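Lipoate-protein ligase 1 (Plasmodium falciparum, PDB 5T8U) belongs to the lipoate-protein ligase family, joins a lipoyl-ligase A/B domain to a smaller C-terminal domain and binds lipoic acid. Local coordinates at residues A[11-16]-A[41-46]; A[35-40]-A[159-164]; A[108-113]-A[121-126]; A[219-224]-A[241-246]; A[227-230]-A[236-239]. All coordinates share one frame; numbering follows the deposited sequence.

Overall arrangement
Interactions 1 to 4 reach the mixed sheet of the lipoyl-ligase domain; interaction 5 lies in the loop between helix 213-227 and strand 244-245. Interactions 1 and 2, whose centres are about 12 Å apart, share helix 39-42 and alternate along the chain. Interaction 3 is nested in the loop closed by interaction 2, and strands 105-112 and 162-170, one from each, are sheet neighbours. Interaction 4 pairs with interaction 1 through strands 13-17 and 244-245 and packs against interaction 3, about 12 Å away between centres. Interaction 5 is nested inside the chain loop closed by interaction 4. Interactions 1 to 4 thus pack helices and loops onto one sheet, with interaction 3 near the lipoic acid.

Interaction 1 of 5, residues A[11-16]-A[41-46]; sequences GPLVLV and KYLNIN
Leu13 and Leu15 meet Leu43 and Ile45 through methyl groups, without any ring, amide or carboxylate between them; a flat group, the imidazole-bearing side chain of His244, borders the cluster and is touched by Leu13, Leu15 and Ile45. Leu43 is the hub. Its CD1 meets Leu13 CD1 at 3.9 Å, the two leucines reaching toward each other tip to tip, and the same methyl lies 4.1 Å from Leu15 CD2, where the chains are set at a slant. With CG placed opposite the carbonyl carbon (chi1 -53°), Leu43 sends this branch from just past the end of the short helix 39-42 toward the strand. Both methyls of Leu13 flank Leu43 CD1, and CD2 also comes within 3.8 Å of Ile45 CD1, the leucine and isoleucine side chains sliding past each other in opposite directions. The contact is apolar throughout, methyl against methyl. Leu13, Leu15 and Leu43 are buried, whereas Ile45 closes the cluster from an exposed position. Leu43 also touches Ile252 of helix 250-253, and Leu13 touches Phe51. As alternation along a strand requires, Val14 turns the other way, to Ile221 and Phe224 of helix 213-227. This is helix-end and loop packing on one face of a strand of the mixed sheet, as in an alpha/beta sandwich with helical cover on both faces.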
# COMPACT_ATOMS: atom_id res chain seq x y z
N GLY A 11 5.57 14.44 19.49
CA GLY A 11 6.32 14.79 18.29
C GLY A 11 6.36 13.66 17.28
O GLY A 11 5.94 12.55 17.57
N PRO A 12 6.86 13.95 16.07
CA PRO A 12 6.91 12.92 15.03
C PRO A 12 7.74 11.72 15.47
O PRO A 12 8.54 11.78 16.40
CB PRO A 12 7.56 13.64 13.84
CG PRO A 12 8.20 14.86 14.42
CD PRO A 12 7.39 15.24 15.61
N LEU A 13 7.52 10.60 14.77
CA LEU A 13 8.15 9.33 15.11
C LEU A 13 8.84 8.73 13.90
O LEU A 13 8.33 8.81 12.77
CB LEU A 13 7.13 8.33 15.66
CG LEU A 13 6.70 8.46 17.12
CD1 LEU A 13 5.55 7.51 17.41
CD2 LEU A 13 7.87 8.18 18.06
N VAL A 14 9.99 8.11 14.14
CA VAL A 14 10.73 7.36 13.14
C VAL A 14 10.89 5.94 13.68
O VAL A 14 11.57 5.73 14.70
CB VAL A 14 12.09 7.99 12.84
CG1 VAL A 14 12.77 7.27 11.68
CG2 VAL A 14 11.94 9.48 12.54
N LEU A 15 10.26 4.98 13.01
CA LEU A 15 10.25 3.59 13.44
C LEU A 15 10.96 2.74 12.40
O LEU A 15 10.90 3.02 11.20
CB LEU A 15 8.81 3.09 13.63
CG LEU A 15 7.86 4.07 14.32
CD1 LEU A 15 6.46 3.48 14.42
CD2 LEU A 15 8.37 4.47 15.70
N VAL A 16 11.65 1.70 12.87
CA VAL A 16 12.44 0.82 12.01
C VAL A 16 12.17 -0.62 12.41
O VAL A 16 11.98 -0.93 13.59
CB VAL A 16 13.94 1.14 12.12
CG1 VAL A 16 14.77 0.18 11.27
CG2 VAL A 16 14.21 2.58 11.70
N LYS A 41 1.93 4.28 24.00
CA LYS A 41 1.87 3.29 25.08
C LYS A 41 2.50 1.97 24.65
O LYS A 41 3.20 1.33 25.45
CB LYS A 41 0.43 3.07 25.52
CG LYS A 41 0.30 2.09 26.68
CD LYS A 41 -1.15 1.93 27.13
CE LYS A 41 -1.26 0.94 28.27
NZ LYS A 41 -2.67 0.75 28.72
N TYR A 42 2.28 1.55 23.41
CA TYR A 42 2.90 0.32 22.93
C TYR A 42 4.41 0.50 22.79
O TYR A 42 5.18 -0.39 23.17
CB TYR A 42 2.27 -0.11 21.61
CG TYR A 42 0.89 -0.70 21.81
CD1 TYR A 42 0.72 -2.05 22.06
CD2 TYR A 42 -0.24 0.11 21.78
CE1 TYR A 42 -0.53 -2.59 22.26
CE2 TYR A 42 -1.50 -0.43 21.98
CZ TYR A 42 -1.64 -1.78 22.22
OH TYR A 42 -2.89 -2.31 22.41
N LEU A 43 4.84 1.64 22.26
CA LEU A 43 6.19 2.10 22.56
C LEU A 43 6.27 2.45 24.04
O LEU A 43 5.26 2.77 24.68
CB LEU A 43 6.56 3.31 21.71
CG LEU A 43 6.39 3.19 20.19
CD1 LEU A 43 6.78 4.50 19.52
CD2 LEU A 43 7.21 2.03 19.63
N ASN A 44 7.48 2.39 24.60
CA ASN A 44 7.68 2.67 26.01
C ASN A 44 7.95 4.14 26.29
O ASN A 44 8.62 4.47 27.28
CB ASN A 44 8.81 1.79 26.56
CG ASN A 44 8.50 0.31 26.46
OD1 ASN A 44 7.39 -0.12 26.78
ND2 ASN A 44 9.47 -0.47 26.01
N ILE A 45 7.44 5.04 25.44
CA ILE A 45 7.68 6.47 25.58
C ILE A 45 6.81 7.02 26.70
O ILE A 45 7.31 7.42 27.75
CB ILE A 45 7.41 7.20 24.25
CG1 ILE A 45 8.37 6.70 23.16
CG2 ILE A 45 7.56 8.71 24.42
CD1 ILE A 45 8.03 7.17 21.76
N ASN A 46 5.49 7.04 26.47
CA ASN A 46 4.55 7.60 27.43
C ASN A 46 3.45 6.58 27.71
O ASN A 46 3.25 5.62 26.97
CB ASN A 46 3.93 8.91 26.91
CG ASN A 46 3.20 9.68 27.98
OD1 ASN A 46 2.66 9.09 28.93
ND2 ASN A 46 3.17 11.00 27.85

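Interaction 2 of 5, residues A[35-40]-A[159-164]; sequences NYNDLL and IKDVFL
Tyr36 and Val162, which press together across this contact, are each tied into a backbone bond: Leu39 N donates to Tyr36 O at 2.9 Å, and Val162 N donates to Ile159 O at 2.9 Å. Ile159 N returns a bond to Val162 O, so the valine is gripped at both N and O. The apolar meeting is close. Val162 CG2 sits 3.4 Å from Tyr36 CB and 3.6 Å from Tyr36 CG, at the root of the ring, while CG1 of the same valine lies over one ring face. Tyr36 has CG swung opposite its backbone N (chi1 180°), which lays the ring beside the strand and carries its hydroxyl onward to a hydrogen bond with Glu53 O. The 159-164 segment is the tip of a two-residue beta hairpin: the mutual bonds between Ile159 and Val162 close a type I turn joining strands 150-159 and 162-170. Asp161, on that turn, faces Asn37. Asn37 OD1 stands 3.8 Å from Asp161 OD2, two oxygens that come near each other without a bond, the amide and carboxylate planes 56° apart and the side chains crossing at about a right angle. The amide of Asn37 is instead held by its other end, ND2 bonding to Phe51 O. Elsewhere in the fold, Val162 also touches Leu33 of helix 22-34, and Tyr36 touches Ile55 of strand 55-59.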
# COMPACT_ATOMS: atom_id res chain seq x y z
N ASN A 35 -3.43 0.96 15.62
CA ASN A 35 -3.19 1.42 16.98
C ASN A 35 -2.46 2.76 16.99
O ASN A 35 -1.70 3.06 17.92
CB ASN A 35 -2.39 0.39 17.78
CG ASN A 35 -3.16 -0.90 17.99
OD1 ASN A 35 -3.97 -1.01 18.91
ND2 ASN A 35 -2.89 -1.89 17.15
N TYR A 36 -2.69 3.58 15.96
CA TYR A 36 -2.04 4.88 15.80
C TYR A 36 -2.09 5.69 17.08
O TYR A 36 -1.05 5.89 17.74
CB TYR A 36 -2.72 5.63 14.65
CG TYR A 36 -2.17 7.00 14.35
CD1 TYR A 36 -0.92 7.17 13.78
CD2 TYR A 36 -2.94 8.14 14.59
CE1 TYR A 36 -0.43 8.43 13.49
CE2 TYR A 36 -2.45 9.40 14.31
CZ TYR A 36 -1.20 9.54 13.75
OH TYR A 36 -0.73 10.80 13.47
N ASN A 37 -3.28 6.15 17.47
CA ASN A 37 -3.40 7.07 18.60
C ASN A 37 -2.89 6.50 19.91
O ASN A 37 -2.73 7.26 20.87
CB ASN A 37 -4.87 7.50 18.77
CG ASN A 37 -5.41 8.23 17.55
OD1 ASN A 37 -6.49 7.92 17.06
ND2 ASN A 37 -4.65 9.20 17.06
N ASP A 38 -2.62 5.20 19.99
CA ASP A 38 -2.15 4.57 21.21
C ASP A 38 -0.68 4.17 21.15
O ASP A 38 -0.18 3.57 22.11
CB ASP A 38 -2.99 3.33 21.53
CG ASP A 38 -4.40 3.68 21.92
OD1 ASP A 38 -4.60 4.73 22.55
OD2 ASP A 38 -5.32 2.89 21.60
N LEU A 39 0.03 4.48 20.06
CA LEU A 39 1.36 3.92 19.87
C LEU A 39 2.30 4.30 21.02
O LEU A 39 3.13 3.49 21.43
CB LEU A 39 1.94 4.38 18.53
CG LEU A 39 1.43 3.63 17.30
CD1 LEU A 39 2.00 4.24 16.04
CD2 LEU A 39 1.76 2.14 17.36
N LEU A 40 2.17 5.52 21.54
CA LEU A 40 3.07 5.95 22.61
C LEU A 40 3.03 5.01 23.81
O LEU A 40 3.99 4.96 24.58
CB LEU A 40 2.75 7.37 23.05
CG LEU A 40 2.93 8.47 22.00
CD1 LEU A 40 2.56 9.82 22.59
CD2 LEU A 40 4.35 8.50 21.46
N ILE A 159 -8.45 5.54 6.96
CA ILE A 159 -9.21 5.07 8.11
C ILE A 159 -9.59 6.28 8.95
O ILE A 159 -8.93 7.32 8.91
CB ILE A 159 -8.41 4.02 8.92
CG1 ILE A 159 -8.63 2.63 8.31
CG2 ILE A 159 -8.77 4.05 10.41
CD1 ILE A 159 -8.01 1.48 9.08
N LYS A 160 -10.66 6.12 9.73
CA LYS A 160 -11.29 7.20 10.49
C LYS A 160 -10.33 8.32 10.87
O LYS A 160 -10.55 9.49 10.51
CB LYS A 160 -11.93 6.63 11.76
CG LYS A 160 -12.79 7.63 12.52
CD LYS A 160 -13.56 6.95 13.64
CE LYS A 160 -14.88 7.65 13.94
NZ LYS A 160 -15.95 6.67 14.27
N ASP A 161 -9.26 7.99 11.59
CA ASP A 161 -8.33 8.98 12.12
C ASP A 161 -6.93 8.89 11.53
O ASP A 161 -6.07 9.70 11.90
CB ASP A 161 -8.24 8.85 13.64
CG ASP A 161 -9.53 9.20 14.34
OD1 ASP A 161 -10.25 10.10 13.85
OD2 ASP A 161 -9.84 8.57 15.38
N VAL A 162 -6.68 7.95 10.62
CA VAL A 162 -5.33 7.67 10.15
C VAL A 162 -5.32 7.60 8.63
O VAL A 162 -6.28 7.11 8.02
CB VAL A 162 -4.79 6.35 10.74
CG1 VAL A 162 -3.32 6.18 10.38
CG2 VAL A 162 -4.98 6.33 12.25
N PHE A 163 -4.24 8.09 8.03
CA PHE A 163 -3.98 7.93 6.61
C PHE A 163 -2.63 7.26 6.44
O PHE A 163 -1.63 7.70 7.03
CB PHE A 163 -3.99 9.28 5.88
CG PHE A 163 -3.53 9.19 4.45
CD1 PHE A 163 -4.35 8.66 3.47
CD2 PHE A 163 -2.27 9.63 4.09
CE1 PHE A 163 -3.93 8.57 2.16
CE2 PHE A 163 -1.84 9.55 2.78
CZ PHE A 163 -2.67 9.02 1.81
N LEU A 164 -2.60 6.19 5.65
CA LEU A 164 -1.41 5.37 5.46
C LEU A 164 -0.99 5.43 4.00
O LEU A 164 -1.74 4.98 3.12
CB LEU A 164 -1.67 3.92 5.89
CG LEU A 164 -0.49 2.94 5.80
CD1 LEU A 164 -0.60 1.87 6.87
CD2 LEU A 164 -0.43 2.28 4.44

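Interaction 3 of 5, residues A[108-113]-A[121-126]; sequences FTFLNN and FLIILN
This is buried strand-to-helix packing: Phe108 and Phe110 of strand 105-112, in the central sheet, meet Ile123 and Ile124 of helix 117-132, which follows it in the chain and lies across the sheet face. The short axes approach to 11.4 Å and run at 138° to each other. One methyl does most of the work. Ile124 CD1 stands over a face of the Phe108 ring, 3.9 Å from its centroid and 19° off the normal, a CH-pi contact displaced toward the rim near CZ. Phe108 takes the hindered rotamer with CG between its backbone N and carbonyl carbon (chi1 64°), which turns that face to the helix. The same methyl is at the edge of Phe110, 4.0 Å from CE2. From the preceding residue, Ile123 CD1 lies a looser 4.4 Å from Phe110 CE1. Phe108 also touches Ser154, a lipoic acid pocket residue, and its side chain is about 7 Å from the bound ligand. Being entirely apolar, the contact depends on fit rather than on polar bonds, with Ile124 CD1 wedged against one ring by its face and another by its edge.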
# COMPACT_ATOMS: atom_id res chain seq x y z
N PHE A 108 8.90 2.24 2.65
CA PHE A 108 8.57 3.34 3.54
C PHE A 108 7.07 3.36 3.80
O PHE A 108 6.26 3.00 2.93
CB PHE A 108 9.00 4.69 2.94
CG PHE A 108 8.29 5.05 1.66
CD1 PHE A 108 7.11 5.78 1.70
CD2 PHE A 108 8.79 4.67 0.43
CE1 PHE A 108 6.45 6.12 0.53
CE2 PHE A 108 8.14 5.00 -0.74
CZ PHE A 108 6.96 5.73 -0.69
N THR A 109 6.70 3.79 5.00
CA THR A 109 5.30 3.87 5.41
C THR A 109 5.09 5.18 6.17
O THR A 109 5.59 5.33 7.29
CB THR A 109 4.90 2.68 6.28
OG1 THR A 109 5.12 1.46 5.55
CG2 THR A 109 3.43 2.76 6.69
N PHE A 110 4.38 6.11 5.55
CA PHE A 110 4.00 7.35 6.20
C PHE A 110 2.61 7.20 6.81
O PHE A 110 1.67 6.77 6.12
CB PHE A 110 4.00 8.52 5.21
CG PHE A 110 5.36 8.88 4.70
CD1 PHE A 110 6.20 9.71 5.43
CD2 PHE A 110 5.80 8.40 3.48
CE1 PHE A 110 7.45 10.05 4.95
CE2 PHE A 110 7.06 8.74 3.00
CZ PHE A 110 7.88 9.56 3.74
N LEU A 111 2.47 7.54 8.09
CA LEU A 111 1.17 7.59 8.75
C LEU A 111 0.92 9.03 9.19
O LEU A 111 1.81 9.67 9.75
CB LEU A 111 1.10 6.65 9.95
CG LEU A 111 1.53 5.20 9.71
CD1 LEU A 111 1.37 4.39 10.98
CD2 LEU A 111 0.73 4.58 8.58
N ASN A 112 -0.29 9.52 8.94
CA ASN A 112 -0.62 10.90 9.26
C ASN A 112 -2.05 10.99 9.77
O ASN A 112 -2.85 10.07 9.60
CB ASN A 112 -0.43 11.83 8.05
CG ASN A 112 1.01 11.91 7.60
OD1 ASN A 112 1.49 11.05 6.86
ND2 ASN A 112 1.70 12.96 8.04
N ASN A 113 -2.35 12.12 10.41
CA ASN A 113 -3.72 12.39 10.85
C ASN A 113 -4.62 12.68 9.66
O ASN A 113 -5.78 12.24 9.63
CB ASN A 113 -3.72 13.56 11.83
CG ASN A 113 -5.13 13.98 12.24
OD1 ASN A 113 -6.07 13.19 12.16
ND2 ASN A 113 -5.27 15.23 12.67
N PHE A 121 5.74 12.71 -0.67
CA PHE A 121 6.54 12.70 -1.89
C PHE A 121 7.53 13.85 -1.93
O PHE A 121 8.60 13.73 -2.52
CB PHE A 121 5.63 12.75 -3.12
CG PHE A 121 5.03 11.42 -3.49
CD1 PHE A 121 5.85 10.36 -3.85
CD2 PHE A 121 3.66 11.23 -3.51
CE1 PHE A 121 5.31 9.13 -4.20
CE2 PHE A 121 3.11 10.01 -3.86
CZ PHE A 121 3.94 8.96 -4.21
N LEU A 122 7.19 14.98 -1.29
CA LEU A 122 8.13 16.10 -1.25
C LEU A 122 9.30 15.79 -0.32
O LEU A 122 10.44 16.19 -0.59
CB LEU A 122 7.42 17.38 -0.81
CG LEU A 122 8.31 18.62 -0.70
CD1 LEU A 122 8.99 18.93 -2.03
CD2 LEU A 122 7.51 19.82 -0.23
N ILE A 123 9.04 15.10 0.79
CA ILE A 123 10.12 14.67 1.66
C ILE A 123 11.07 13.75 0.90
O ILE A 123 12.29 13.89 0.97
CB ILE A 123 9.56 13.99 2.93
CG1 ILE A 123 8.77 15.00 3.77
CG2 ILE A 123 10.69 13.37 3.76
CD1 ILE A 123 8.01 14.38 4.92
N ILE A 124 10.51 12.80 0.15
CA ILE A 124 11.35 11.87 -0.59
C ILE A 124 12.16 12.61 -1.66
O ILE A 124 13.38 12.44 -1.77
CB ILE A 124 10.49 10.74 -1.20
CG1 ILE A 124 9.74 10.01 -0.09
CG2 ILE A 124 11.37 9.76 -1.98
CD1 ILE A 124 8.77 8.95 -0.57
N LEU A 125 11.49 13.44 -2.46
CA LEU A 125 12.18 14.18 -3.51
C LEU A 125 13.29 15.06 -2.92
O LEU A 125 14.39 15.12 -3.47
CB LEU A 125 11.19 15.02 -4.30
CG LEU A 125 10.14 14.24 -5.10
CD1 LEU A 125 9.06 15.18 -5.62
CD2 LEU A 125 10.78 13.49 -6.25
N ASN A 126 13.00 15.75 -1.82
CA ASN A 126 14.03 16.54 -1.15
C ASN A 126 15.19 15.66 -0.71
O ASN A 126 16.35 16.08 -0.80
CB ASN A 126 13.43 17.28 0.04
CG ASN A 126 12.51 18.41 -0.37
OD1 ASN A 126 12.60 18.93 -1.48
ND2 ASN A 126 11.63 18.82 0.54

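Interaction 4 of 5, residues A[219-224]-A[241-246]; sequences ALIKEF and ITVHYI
Ile221 and Ile241 adopt matching rotamers: each puts CG1 opposite its carbonyl carbon (chi1 -60° and -78°), leaving CG2 opposite the backbone N, and it is the two CG2 methyls that meet, at 3.7 Å. The longer branch of Ile221 is then available for a second neighbour, its CD1 lying 4.2 Å from Val243 CG2. Ile241 uses its own end elsewhere: CD1 stops 3.6 Å from Lys222 CG and 4.0 Å from Lys222 CA, crossing the lysine at about a right angle. Only the aliphatic base of Lys222 takes part; its CB points away from the loop and the extended chain carries the ammonium group onward. The contact is thus apolar, buried at Ile221 and exposed at Ile241 and Lys222. Segment 241-246 lays its leading residues along helix 213-227 before entering strand 244-245, the edge strand of the mixed sheet, where His244 exchanges backbone bonds with Val14 and Val16. Ile221 reaches beyond the loop to Val14 of strand 13-17 and Leu58 of strand 55-59, so the helix packs on these strands as well, while on another side Leu220 and Glu223 touch helix 117-132.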
# COMPACT_ATOMS: atom_id res chain seq x y z
N ALA A 219 19.35 9.65 5.06
CA ALA A 219 18.97 10.90 4.41
C ALA A 219 17.47 11.14 4.50
O ALA A 219 17.02 12.27 4.76
CB ALA A 219 19.42 10.89 2.95
N LEU A 220 16.68 10.08 4.32
CA LEU A 220 15.23 10.22 4.33
C LEU A 220 14.72 10.62 5.71
O LEU A 220 13.82 11.46 5.83
CB LEU A 220 14.59 8.91 3.88
CG LEU A 220 13.08 8.90 3.61
CD1 LEU A 220 12.71 9.95 2.58
CD2 LEU A 220 12.67 7.52 3.13
N ILE A 221 15.28 10.02 6.77
CA ILE A 221 14.91 10.43 8.12
C ILE A 221 15.29 11.88 8.36
O ILE A 221 14.52 12.66 8.95
CB ILE A 221 15.58 9.50 9.16
CG1 ILE A 221 15.13 8.05 8.93
CG2 ILE A 221 15.23 9.94 10.58
CD1 ILE A 221 15.88 7.03 9.77
N LYS A 222 16.47 12.29 7.88
CA LYS A 222 16.90 13.68 8.00
C LYS A 222 15.86 14.62 7.39
O LYS A 222 15.35 15.52 8.07
CB LYS A 222 18.26 13.86 7.34
CG LYS A 222 19.44 13.46 8.22
CD LYS A 222 20.76 13.55 7.46
CE LYS A 222 21.96 13.43 8.39
NZ LYS A 222 23.25 13.60 7.67
N GLU A 223 15.54 14.42 6.11
CA GLU A 223 14.58 15.30 5.45
C GLU A 223 13.18 15.18 6.03
O GLU A 223 12.38 16.11 5.88
CB GLU A 223 14.56 15.02 3.95
CG GLU A 223 15.76 15.57 3.20
CD GLU A 223 15.83 17.08 3.24
OE1 GLU A 223 16.88 17.64 2.84
OE2 GLU A 223 14.84 17.72 3.66
N PHE A 224 12.86 14.06 6.69
CA PHE A 224 11.57 13.91 7.36
C PHE A 224 11.49 14.82 8.58
O PHE A 224 10.65 15.73 8.65
CB PHE A 224 11.38 12.44 7.73
CG PHE A 224 10.14 12.16 8.53
CD1 PHE A 224 8.92 11.98 7.91
CD2 PHE A 224 10.21 12.03 9.91
CE1 PHE A 224 7.79 11.70 8.64
CE2 PHE A 224 9.08 11.76 10.65
CZ PHE A 224 7.86 11.59 10.02
N ILE A 241 17.99 13.55 15.98
CA ILE A 241 17.18 12.55 15.30
C ILE A 241 16.99 11.39 16.25
O ILE A 241 17.90 11.04 17.01
CB ILE A 241 17.84 12.09 13.98
CG1 ILE A 241 17.62 13.14 12.88
CG2 ILE A 241 17.31 10.72 13.53
CD1 ILE A 241 18.39 12.87 11.60
N THR A 242 15.80 10.79 16.22
CA THR A 242 15.47 9.65 17.08
C THR A 242 14.88 8.53 16.24
O THR A 242 14.08 8.78 15.33
CB THR A 242 14.49 10.05 18.19
OG1 THR A 242 15.04 11.13 18.95
CG2 THR A 242 14.21 8.88 19.12
N VAL A 243 15.28 7.30 16.55
CA VAL A 243 14.90 6.13 15.76
C VAL A 243 14.48 5.03 16.73
O VAL A 243 15.25 4.66 17.62
CB VAL A 243 16.05 5.64 14.86
CG1 VAL A 243 15.63 4.41 14.06
CG2 VAL A 243 16.49 6.76 13.92
N HIS A 244 13.27 4.51 16.55
CA HIS A 244 12.76 3.40 17.35
C HIS A 244 12.81 2.10 16.55
O HIS A 244 12.62 2.09 15.33
CB HIS A 244 11.33 3.66 17.81
CG HIS A 244 11.22 4.69 18.89
ND1 HIS A 244 11.32 6.05 18.64
CD2 HIS A 244 11.01 4.57 20.22
CE1 HIS A 244 11.19 6.71 19.78
NE2 HIS A 244 11.00 5.84 20.75
N TYR A 245 13.08 1.00 17.25
CA TYR A 245 13.13 -0.33 16.66
C TYR A 245 12.01 -1.17 17.26
O TYR A 245 11.98 -1.39 18.48
CB TYR A 245 14.50 -0.98 16.91
CG TYR A 245 15.63 -0.25 16.21
CD1 TYR A 245 16.14 -0.72 15.00
CD2 TYR A 245 16.18 0.90 16.74
CE1 TYR A 245 17.17 -0.06 14.35
CE2 TYR A 245 17.21 1.57 16.10
CZ TYR A 245 17.70 1.08 14.91
OH TYR A 245 18.72 1.74 14.27
N ILE A 246 11.10 -1.64 16.41
CA ILE A 246 9.86 -2.26 16.87
C ILE A 246 9.78 -3.74 16.55
O ILE A 246 8.94 -4.44 17.13
CB ILE A 246 8.63 -1.53 16.29
CG1 ILE A 246 8.68 -1.52 14.76
CG2 ILE A 246 8.56 -0.10 16.83
CD1 ILE A 246 7.41 -1.01 14.10

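Interaction 5 of 5, residues A[227-230]-A[236-239]; sequences FYEQ and IIPN
Glu229 reaches across to Ile237 and Pro238 with its very end, and the path from its CB shows why. CB points toward the 236-239 segment but stays too far to touch it. CG likewise makes no contact there; beyond it the chain is extended (chi2 177°), which drives the carboxylate outward. At CD the group divides. The last torsion, -9°, turns OE1 to the same side as CB, so that OE2 carries on the extended line, and OE2 is the atom that arrives. It lies 4.0 Å from Ile237 CG2 and, with the same reach, 4.0 Å from Pro238 O. Neither approach is a hydrogen bond: the first is a methyl grazing a carboxylate oxygen, the second sets two acceptors near each other at a loose distance. The contact is small, lies at the surface and involves no regular secondary structure, a light touch between two parts of one loop. Just before it, at the end of helix 213-227, Phe227 CD1 sits 3.5 Å above the middle of the Tyr228 ring. Tyr228 OH hydrogen-bonds to Asn112 ND2 of strand 105-112, and Phe227 and Tyr228 both touch Ile123 of helix 117-132. These contacts place the helix end against strand 105-112 and helix 117-132, while Ile237 packs on Tyr232 as the loop runs on toward strand 244-245.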
# COMPACT_ATOMS: atom_id res chain seq x y z
N PHE A 227 11.64 18.32 7.57
CA PHE A 227 10.38 18.77 6.98
C PHE A 227 9.38 19.15 8.06
O PHE A 227 8.68 20.16 7.93
CB PHE A 227 9.80 17.68 6.07
CG PHE A 227 8.46 18.05 5.49
CD1 PHE A 227 7.28 17.73 6.15
CD2 PHE A 227 8.38 18.71 4.27
CE1 PHE A 227 6.05 18.07 5.62
CE2 PHE A 227 7.15 19.05 3.74
CZ PHE A 227 5.98 18.73 4.41
N TYR A 228 9.29 18.35 9.13
CA TYR A 228 8.35 18.65 10.20
C TYR A 228 8.96 19.52 11.30
O TYR A 228 8.35 19.65 12.37
CB TYR A 228 7.80 17.36 10.79
CG TYR A 228 6.89 16.62 9.83
CD1 TYR A 228 5.70 17.20 9.39
CD2 TYR A 228 7.21 15.35 9.37
CE1 TYR A 228 4.87 16.53 8.51
CE2 TYR A 228 6.38 14.68 8.50
CZ TYR A 228 5.21 15.27 8.07
OH TYR A 228 4.39 14.59 7.20
N GLU A 229 10.12 20.12 11.06
CA GLU A 229 10.72 21.07 11.99
C GLU A 229 10.76 22.49 11.44
O GLU A 229 11.52 23.33 11.93
CB GLU A 229 12.13 20.61 12.37
CG GLU A 229 12.20 19.78 13.64
CD GLU A 229 13.60 19.30 13.94
OE1 GLU A 229 14.49 19.47 13.07
OE2 GLU A 229 13.82 18.75 15.04
N GLN A 230 9.93 22.79 10.43
CA GLN A 230 9.93 24.12 9.83
C GLN A 230 9.48 25.18 10.83
O GLN A 230 10.18 26.17 11.06
CB GLN A 230 9.04 24.14 8.59
CG GLN A 230 9.68 23.59 7.33
CD GLN A 230 8.87 23.91 6.09
OE1 GLN A 230 8.71 25.07 5.72
NE2 GLN A 230 8.34 22.88 5.44
N ILE A 236 16.61 27.41 18.88
CA ILE A 236 16.07 26.98 20.16
C ILE A 236 15.93 25.47 20.27
O ILE A 236 15.90 24.94 21.39
CB ILE A 236 14.71 27.65 20.42
CG1 ILE A 236 14.83 29.17 20.32
CG2 ILE A 236 14.16 27.29 21.80
CD1 ILE A 236 14.39 29.72 18.99
N ILE A 237 15.84 24.75 19.15
CA ILE A 237 15.52 23.33 19.17
C ILE A 237 16.78 22.51 18.93
O ILE A 237 17.67 22.95 18.18
CB ILE A 237 14.43 23.01 18.12
CG1 ILE A 237 13.12 23.70 18.49
CG2 ILE A 237 14.21 21.50 17.98
CD1 ILE A 237 12.49 23.25 19.81
N PRO A 238 16.92 21.33 19.54
CA PRO A 238 18.09 20.50 19.25
C PRO A 238 18.08 19.99 17.81
O PRO A 238 17.03 19.69 17.25
CB PRO A 238 17.97 19.33 20.24
CG PRO A 238 17.01 19.79 21.27
CD PRO A 238 16.08 20.73 20.59
N ASN A 239 19.28 19.89 17.23
CA ASN A 239 19.44 19.29 15.91
C ASN A 239 19.67 17.79 16.09
O ASN A 239 20.77 17.25 15.93
CB ASN A 239 20.60 19.95 15.17
CG ASN A 239 20.55 19.71 13.67
OD1 ASN A 239 19.78 18.88 13.18
ND2 ASN A 239 21.39 20.42 12.92